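Local coordinates for cell death abnormality protein 2 (Caenorhabditis elegans, PDB 3QWX) that acts as a CRK-family signalling adaptor with SH2 and SH3 domains, required for cell migration and for the engulfment of cell corpses, at residues Q87-I92 with L96-M101; E132-F137 with Q151-A156; C63-E68 with V103-S108. All coordinates share one frame; numbering follows the deposited sequence.

In the fold
Contacts 1 and 3 belong to the SH2 domain and touch each other, among other places where Phe99 meets Leu104 and Ser108; contact 2 lies in the SH3 domain, with its nearest atoms about 17 Å from either. All three are partly buried, and each joins buried side chains to more open ones. Contact 1 sets three aromatic rings between strand 87-89 and the end of helix 92-98. Contact 3 joins strand 62-69, of the same sheet, to the loop before strand 111-112, through a tyrosine whose ring packs under a leucine and whose hydroxyl takes a hydrogen bond. Contact 2 is the smallest and lacks hydrogen bonds between its segments: there loop 132-137 meets strand 153-157 through van der Waals packing alone.

Contact 1. Residues Q87-I92 with L96-M101; sequences QSFPDI and LNHFKM
His98 lies against Phe89 where the last turn of helix 92-98 faces strand 87-89 of the SH2 domain. Its chi1 of 177° sets CG anti to the backbone N and carries the imidazole off the helix to the strand. CB already touches Phe89, 3.5 Å from its CE2. His98 CG comes to 3.4 Å of Phe89 CE2, which sits above one face of the imidazole, displaced toward the rim. ND1 also lies near Phe89 CE2, whereas CD2 meets Phe89 CZ at 3.5 Å and also stands over the centre of one face of the Phe99 ring. NE2, at the tip, reaches past the phenyl ring to a water 2.9 Å away, and this water donates a hydrogen bond to Gln87 OE1. The amide of Gln87 also borders Phe99 CZ.

The phenylalanine rings meet through Phe89 CE1 and Phe99 CE2, 3.9 Å apart, with their planes inclined at 66°. Earlier in the helix, Leu96 N donates to Ile92 O (2.9 Å), a nearly straight bond of the first turn, beside which the two aliphatic side chains run together. Histidine suits the boundary because its flat ring can pack by its face against an aromatic while a ring nitrogen at the edge meets water. Dispersion therefore holds the inner part of this contact, and a water-bridged polar link completes its rim.

Contact 2. Residues E132-F137 with Q151-A156; sequences ETDLPF and QDWWEA
Leu135 swings CG opposite its backbone N (chi1 176°), while Asp134 keeps CG beside its own N (chi1 -62°); the leucine thereby reaches Ala156 and the carboxylate reaches Trp153. This is the SH3 fold, with the long loop after strand 119-123, the RT loop, laid against strand 153-157.

On the strand, Trp153 and Ala156 both direct their CB atoms to the loop. Asp134 OD1 approaches Trp153 CZ3 obliquely, to 4.0 Å; although the carboxylate and indole planes are only 17° apart, the groups merely pass each other in van der Waals contact. The other oxygen, OD2, accepts hydrogen bonds from the backbone N atoms of Glu130 and Arg131, which should keep the carboxylate from rotating; Thr133 OG1 adds a weak bond to OD1. Aspartate is short enough to tie its own loop in this way. In SH3 domains, acidic residues of this loop and the first tryptophan of this strand commonly border the site for proline-rich ligands, and the Asp134-Trp153 pair is consistent with such a role.

Leu135 is buried, and a small alanine opposite leaves room for its branched end, where CD2 lies 3.9 Å from Ala156 CB and 3.6 Å from Ala156 O.

Contact 3. Residues C63-E68 with V103-S108; sequences CHYLIE and VLTEAS
Cys63 opens the contact with a loose touch: its SG lies 4.4 Å from Thr105 CB, a soft apolar neighbour for the threonine. Two residues on, Tyr65 projects to the same side of the strand and carries most of the contact. Its chi1 of -58° places CG beside the backbone N and directs the ring toward Leu104 and Thr105. Leu104 lies over one face, its CD2 4.2 Å from the centroid of the Tyr65 ring and just 3° off the normal, a well-centred CH-pi contact. Leu104 CB packs closer to the phenol end, 3.5 Å from Tyr65 CZ.

Beyond the ring, Thr105 OG1 approaches in the ring plane and donates a short hydrogen bond of 2.6 Å to Tyr65 OH. That hydroxyl also bonds Glu55 OE2, while Glu55 OE1 receives the backbone N atoms of Thr105, Glu106 and Ala107. The carboxylate thus holds both the tyrosine tip and residues 105-107 of the loop. Tyrosine fits here because its ring offers leucine a broad apolar face and its hydroxyl can both accept and donate.

In SH2 domains this strand and the loop after helix 92-98 often border the peptide specificity pocket, probably so here. Leu104 packs against both Phe99, just after helix 92-98, and Leu51 and Val53 of strand 49-54, while Tyr65 also leans on Ile84 of strand 82-84.

Contact 1. Residues Q87-I92 with L96-M101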
# COMPACT_ATOMS: atom_id res chain seq x y z
N GLN A 87 -17.71 4.66 11.98
CA GLN A 87 -18.27 3.57 11.19
C GLN A 87 -17.44 2.31 11.39
O GLN A 87 -16.23 2.30 11.16
CB GLN A 87 -18.32 3.94 9.71
CG GLN A 87 -19.15 5.17 9.41
CD GLN A 87 -19.05 5.56 7.95
OE1 GLN A 87 -19.45 4.80 7.07
NE2 GLN A 87 -18.52 6.75 7.69
N SER A 88 -18.10 1.24 11.80
CA SER A 88 -17.43 -0.02 12.10
C SER A 88 -17.58 -1.00 10.96
O SER A 88 -18.61 -1.02 10.28
CB SER A 88 -17.99 -0.62 13.40
OG SER A 88 -17.89 0.32 14.46
N PHE A 89 -16.53 -1.79 10.75
CA PHE A 89 -16.52 -2.82 9.72
C PHE A 89 -15.93 -4.10 10.27
O PHE A 89 -15.09 -4.06 11.17
CB PHE A 89 -15.74 -2.33 8.49
CG PHE A 89 -16.36 -1.12 7.86
CD1 PHE A 89 -15.93 0.16 8.21
CD2 PHE A 89 -17.43 -1.24 6.99
CE1 PHE A 89 -16.53 1.29 7.66
CE2 PHE A 89 -18.03 -0.12 6.43
CZ PHE A 89 -17.58 1.15 6.76
N PRO A 90 -16.37 -5.26 9.75
CA PRO A 90 -15.89 -6.54 10.27
C PRO A 90 -14.39 -6.70 10.05
O PRO A 90 -13.70 -7.29 10.89
CB PRO A 90 -16.65 -7.57 9.43
CG PRO A 90 -17.90 -6.87 9.04
CD PRO A 90 -17.49 -5.44 8.80
N ASP A 91 -13.90 -6.16 8.94
CA ASP A 91 -12.48 -6.25 8.58
C ASP A 91 -12.08 -5.11 7.64
O ASP A 91 -12.92 -4.29 7.24
CB ASP A 91 -12.15 -7.64 7.98
CG ASP A 91 -13.07 -8.03 6.79
OD1 ASP A 91 -13.54 -7.16 6.03
OD2 ASP A 91 -13.32 -9.24 6.60
N ILE A 92 -10.80 -5.05 7.30
CA ILE A 92 -10.29 -4.02 6.40
C ILE A 92 -10.82 -4.18 4.96
O ILE A 92 -11.10 -3.19 4.29
CB ILE A 92 -8.73 -3.94 6.45
CG1 ILE A 92 -8.27 -3.41 7.82
CG2 ILE A 92 -8.19 -3.07 5.33
CD1 ILE A 92 -6.76 -3.56 8.09
N LEU A 96 -12.76 -1.20 2.97
CA LEU A 96 -12.30 -0.70 1.67
C LEU A 96 -13.36 -0.87 0.60
O LEU A 96 -13.59 0.04 -0.20
CB LEU A 96 -11.02 -1.44 1.22
CG LEU A 96 -9.76 -1.24 2.07
CD1 LEU A 96 -8.64 -2.11 1.55
CD2 LEU A 96 -9.34 0.23 2.10
N ASN A 97 -14.00 -2.04 0.55
CA ASN A 97 -15.12 -2.25 -0.36
C ASN A 97 -16.21 -1.20 -0.17
O ASN A 97 -16.76 -0.65 -1.14
CB ASN A 97 -15.75 -3.62 -0.15
CG ASN A 97 -16.94 -3.85 -1.06
OD1 ASN A 97 -16.78 -4.06 -2.27
ND2 ASN A 97 -18.14 -3.81 -0.49
N HIS A 98 -16.53 -0.92 1.09
CA HIS A 98 -17.61 0.00 1.41
C HIS A 98 -17.38 1.37 0.76
O HIS A 98 -18.30 2.01 0.27
CB HIS A 98 -17.75 0.14 2.93
CG HIS A 98 -18.80 1.12 3.36
ND1 HIS A 98 -20.12 0.78 3.51
CD2 HIS A 98 -18.71 2.43 3.68
CE1 HIS A 98 -20.81 1.83 3.90
NE2 HIS A 98 -19.98 2.85 4.01
N PHE A 99 -16.12 1.81 0.74
CA PHE A 99 -15.84 3.16 0.26
C PHE A 99 -15.53 3.23 -1.24
O PHE A 99 -15.09 4.26 -1.74
CB PHE A 99 -14.77 3.84 1.13
CG PHE A 99 -15.28 4.23 2.51
CD1 PHE A 99 -16.11 5.32 2.66
CD2 PHE A 99 -14.92 3.50 3.63
CE1 PHE A 99 -16.58 5.70 3.91
CE2 PHE A 99 -15.39 3.86 4.90
CZ PHE A 99 -16.22 4.96 5.03
N LYS A 100 -15.78 2.14 -1.94
CA LYS A 100 -15.82 2.17 -3.40
C LYS A 100 -17.06 2.92 -3.87
O LYS A 100 -17.02 3.61 -4.89
CB LYS A 100 -15.86 0.75 -3.99
CG LYS A 100 -14.53 0.01 -4.01
CD LYS A 100 -14.70 -1.26 -4.84
CE LYS A 100 -13.40 -2.01 -5.01
NZ LYS A 100 -13.62 -3.22 -5.85
N MET A 101 -18.15 2.79 -3.13
CA MET A 101 -19.46 3.28 -3.57
C MET A 101 -20.09 4.27 -2.60
O MET A 101 -21.27 4.62 -2.73
CB MET A 101 -20.43 2.12 -3.81
CG MET A 101 -20.11 1.25 -5.03
SD MET A 101 -20.09 2.15 -6.60
CE MET A 101 -21.84 2.29 -6.94
O HOH W 1 -20.61 5.60 4.58

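Contact 2. Residues E132-F137 with Q151-A156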
# COMPACT_ATOMS: atom_id res chain seq x y z
N GLU A 132 12.05 -9.33 6.80
CA GLU A 132 10.64 -9.23 6.42
C GLU A 132 10.36 -8.08 5.44
O GLU A 132 9.30 -8.00 4.83
CB GLU A 132 9.78 -9.06 7.69
CG GLU A 132 10.17 -7.85 8.56
CD GLU A 132 11.63 -7.87 9.04
OE1 GLU A 132 12.03 -8.85 9.72
OE2 GLU A 132 12.38 -6.91 8.73
N THR A 133 11.34 -7.18 5.32
CA THR A 133 11.25 -6.02 4.45
C THR A 133 11.67 -6.38 3.02
O THR A 133 11.54 -5.57 2.10
CB THR A 133 12.16 -4.90 4.97
OG1 THR A 133 13.52 -5.35 4.99
CG2 THR A 133 11.75 -4.50 6.37
N ASP A 134 12.18 -7.60 2.85
CA ASP A 134 12.73 -8.04 1.57
C ASP A 134 11.66 -8.70 0.71
O ASP A 134 10.69 -9.22 1.22
CB ASP A 134 13.88 -9.02 1.80
CG ASP A 134 15.05 -8.40 2.54
OD1 ASP A 134 15.13 -7.15 2.60
OD2 ASP A 134 15.89 -9.16 3.06
N LEU A 135 11.87 -8.68 -0.60
CA LEU A 135 10.96 -9.33 -1.53
C LEU A 135 11.62 -10.58 -2.10
O LEU A 135 12.53 -10.47 -2.93
CB LEU A 135 10.59 -8.35 -2.66
CG LEU A 135 9.72 -8.90 -3.79
CD1 LEU A 135 8.32 -9.29 -3.27
CD2 LEU A 135 9.61 -7.93 -4.95
N PRO A 136 11.20 -11.77 -1.64
CA PRO A 136 11.78 -13.01 -2.17
C PRO A 136 11.40 -13.16 -3.62
O PRO A 136 10.33 -12.70 -4.03
CB PRO A 136 11.09 -14.10 -1.34
CG PRO A 136 10.52 -13.40 -0.14
CD PRO A 136 10.16 -12.03 -0.62
N PHE A 137 12.27 -13.76 -4.42
CA PHE A 137 11.94 -14.03 -5.81
C PHE A 137 12.70 -15.23 -6.34
O PHE A 137 13.67 -15.71 -5.72
CB PHE A 137 12.16 -12.80 -6.70
CG PHE A 137 13.56 -12.25 -6.66
CD1 PHE A 137 13.90 -11.26 -5.76
CD2 PHE A 137 14.52 -12.70 -7.55
CE1 PHE A 137 15.18 -10.74 -5.72
CE2 PHE A 137 15.81 -12.19 -7.52
CZ PHE A 137 16.14 -11.22 -6.61
N GLN A 151 23.26 1.57 -3.58
CA GLN A 151 23.85 0.79 -4.65
C GLN A 151 23.61 -0.69 -4.43
O GLN A 151 23.73 -1.48 -5.37
CB GLN A 151 25.35 1.08 -4.79
CG GLN A 151 26.12 0.94 -3.51
CD GLN A 151 27.45 1.65 -3.57
OE1 GLN A 151 28.05 1.99 -2.55
NE2 GLN A 151 27.93 1.91 -4.79
N ASP A 152 23.24 -1.07 -3.21
CA ASP A 152 23.14 -2.50 -2.88
C ASP A 152 21.72 -3.07 -2.83
O ASP A 152 21.51 -4.25 -3.13
CB ASP A 152 23.92 -2.82 -1.59
CG ASP A 152 25.45 -2.71 -1.79
OD1 ASP A 152 25.95 -3.02 -2.88
OD2 ASP A 152 26.15 -2.31 -0.84
N TRP A 153 20.76 -2.23 -2.45
CA TRP A 153 19.39 -2.69 -2.25
C TRP A 153 18.39 -1.79 -2.95
O TRP A 153 18.42 -0.57 -2.78
CB TRP A 153 19.08 -2.81 -0.75
CG TRP A 153 19.87 -3.91 -0.11
CD1 TRP A 153 21.14 -3.81 0.40
CD2 TRP A 153 19.46 -5.27 0.06
NE1 TRP A 153 21.54 -5.04 0.89
CE2 TRP A 153 20.53 -5.95 0.70
CE3 TRP A 153 18.30 -5.98 -0.24
CZ2 TRP A 153 20.47 -7.29 1.03
CZ3 TRP A 153 18.24 -7.33 0.09
CH2 TRP A 153 19.32 -7.97 0.72
N TRP A 154 17.53 -2.39 -3.77
CA TRP A 154 16.54 -1.64 -4.53
C TRP A 154 15.13 -2.08 -4.17
O TRP A 154 14.89 -3.25 -3.90
CB TRP A 154 16.74 -1.85 -6.03
CG TRP A 154 18.04 -1.39 -6.59
CD1 TRP A 154 18.96 -0.58 -5.98
CD2 TRP A 154 18.58 -1.71 -7.88
NE1 TRP A 154 20.03 -0.38 -6.82
CE2 TRP A 154 19.83 -1.07 -7.98
CE3 TRP A 154 18.13 -2.49 -8.95
CZ2 TRP A 154 20.63 -1.17 -9.12
CZ3 TRP A 154 18.93 -2.60 -10.07
CH2 TRP A 154 20.17 -1.94 -10.15
N GLU A 155 14.19 -1.14 -4.18
CA GLU A 155 12.79 -1.48 -3.98
C GLU A 155 12.22 -2.07 -5.28
O GLU A 155 12.31 -1.44 -6.35
CB GLU A 155 11.98 -0.24 -3.57
CG GLU A 155 10.50 -0.53 -3.25
CD GLU A 155 9.67 0.72 -2.98
OE1 GLU A 155 10.13 1.84 -3.30
OE2 GLU A 155 8.55 0.59 -2.46
N ALA A 156 11.64 -3.27 -5.18
CA ALA A 156 11.09 -3.99 -6.33
C ALA A 156 9.62 -4.37 -6.11
O ALA A 156 9.12 -4.35 -4.98
CB ALA A 156 11.91 -5.23 -6.60

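Contact 3. Residues C63-E68 with V103-S108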
# COMPACT_ATOMS: atom_id res chain seq x y z
N CYS A 63 -6.65 13.72 1.88
CA CYS A 63 -7.16 13.42 3.22
C CYS A 63 -6.59 12.11 3.79
O CYS A 63 -6.30 11.18 3.05
CB CYS A 63 -8.70 13.34 3.23
SG CYS A 63 -9.57 14.68 2.39
N HIS A 64 -6.47 12.06 5.11
CA HIS A 64 -5.97 10.89 5.82
C HIS A 64 -7.01 10.40 6.83
O HIS A 64 -7.67 11.20 7.49
CB HIS A 64 -4.69 11.26 6.58
CG HIS A 64 -3.61 11.83 5.72
ND1 HIS A 64 -3.57 13.16 5.36
CD2 HIS A 64 -2.53 11.25 5.14
CE1 HIS A 64 -2.51 13.38 4.60
NE2 HIS A 64 -1.86 12.24 4.46
N TYR A 65 -7.13 9.08 6.95
CA TYR A 65 -8.10 8.46 7.86
C TYR A 65 -7.46 7.41 8.74
O TYR A 65 -6.79 6.51 8.25
CB TYR A 65 -9.24 7.82 7.07
CG TYR A 65 -9.93 8.82 6.21
CD1 TYR A 65 -10.99 9.57 6.70
CD2 TYR A 65 -9.49 9.05 4.92
CE1 TYR A 65 -11.61 10.51 5.92
CE2 TYR A 65 -10.09 9.99 4.13
CZ TYR A 65 -11.16 10.71 4.63
OH TYR A 65 -11.76 11.65 3.85
N LEU A 66 -7.68 7.54 10.03
CA LEU A 66 -7.18 6.56 10.98
C LEU A 66 -8.11 5.35 10.94
O LEU A 66 -9.32 5.48 11.12
CB LEU A 66 -7.15 7.16 12.38
CG LEU A 66 -6.22 6.58 13.43
CD1 LEU A 66 -6.81 6.80 14.83
CD2 LEU A 66 -5.96 5.12 13.20
N ILE A 67 -7.54 4.18 10.69
CA ILE A 67 -8.31 2.94 10.72
C ILE A 67 -7.99 2.29 12.06
O ILE A 67 -6.90 1.74 12.26
CB ILE A 67 -7.95 2.01 9.54
CG1 ILE A 67 -8.29 2.68 8.20
CG2 ILE A 67 -8.62 0.63 9.69
CD1 ILE A 67 -7.96 1.84 6.99
N GLU A 68 -8.93 2.38 12.99
CA GLU A 68 -8.71 1.90 14.34
C GLU A 68 -9.16 0.46 14.51
O GLU A 68 -10.20 0.06 14.00
CB GLU A 68 -9.43 2.78 15.35
CG GLU A 68 -9.18 4.25 15.13
CD GLU A 68 -9.92 5.11 16.12
OE1 GLU A 68 -9.62 5.01 17.32
OE2 GLU A 68 -10.80 5.89 15.69
N VAL A 103 -18.69 7.87 -0.24
CA VAL A 103 -17.53 8.75 -0.08
C VAL A 103 -16.99 8.74 1.34
O VAL A 103 -17.72 8.48 2.30
CB VAL A 103 -17.81 10.22 -0.47
CG1 VAL A 103 -18.18 10.31 -1.95
CG2 VAL A 103 -18.89 10.81 0.44
N LEU A 104 -15.70 9.04 1.46
CA LEU A 104 -15.10 9.27 2.76
C LEU A 104 -15.44 10.69 3.17
O LEU A 104 -16.24 10.91 4.07
CB LEU A 104 -13.58 9.05 2.68
CG LEU A 104 -13.26 7.57 2.45
CD1 LEU A 104 -12.02 7.35 1.58
CD2 LEU A 104 -13.14 6.87 3.80
N THR A 105 -14.86 11.65 2.47
CA THR A 105 -15.12 13.06 2.74
C THR A 105 -15.69 13.70 1.49
O THR A 105 -16.85 14.14 1.47
CB THR A 105 -13.84 13.80 3.21
OG1 THR A 105 -13.54 13.42 4.56
CG2 THR A 105 -14.03 15.31 3.16
N GLU A 106 -14.89 13.71 0.43
CA GLU A 106 -15.33 14.24 -0.85
C GLU A 106 -15.34 13.20 -1.97
O GLU A 106 -15.99 13.41 -2.98
CB GLU A 106 -14.49 15.45 -1.27
CG GLU A 106 -14.64 16.67 -0.36
CD GLU A 106 -16.04 17.27 -0.40
OE1 GLU A 106 -16.72 17.12 -1.43
OE2 GLU A 106 -16.46 17.88 0.60
N ALA A 107 -14.61 12.10 -1.79
CA ALA A 107 -14.51 11.10 -2.86
C ALA A 107 -14.50 9.64 -2.37
O ALA A 107 -14.26 9.36 -1.20
CB ALA A 107 -13.29 11.37 -3.74
N SER A 108 -14.76 8.73 -3.29
CA SER A 108 -14.65 7.30 -3.03
C SER A 108 -13.27 6.76 -3.43
O SER A 108 -12.52 7.42 -4.13
CB SER A 108 -15.72 6.55 -3.81
OG SER A 108 -16.97 6.70 -3.18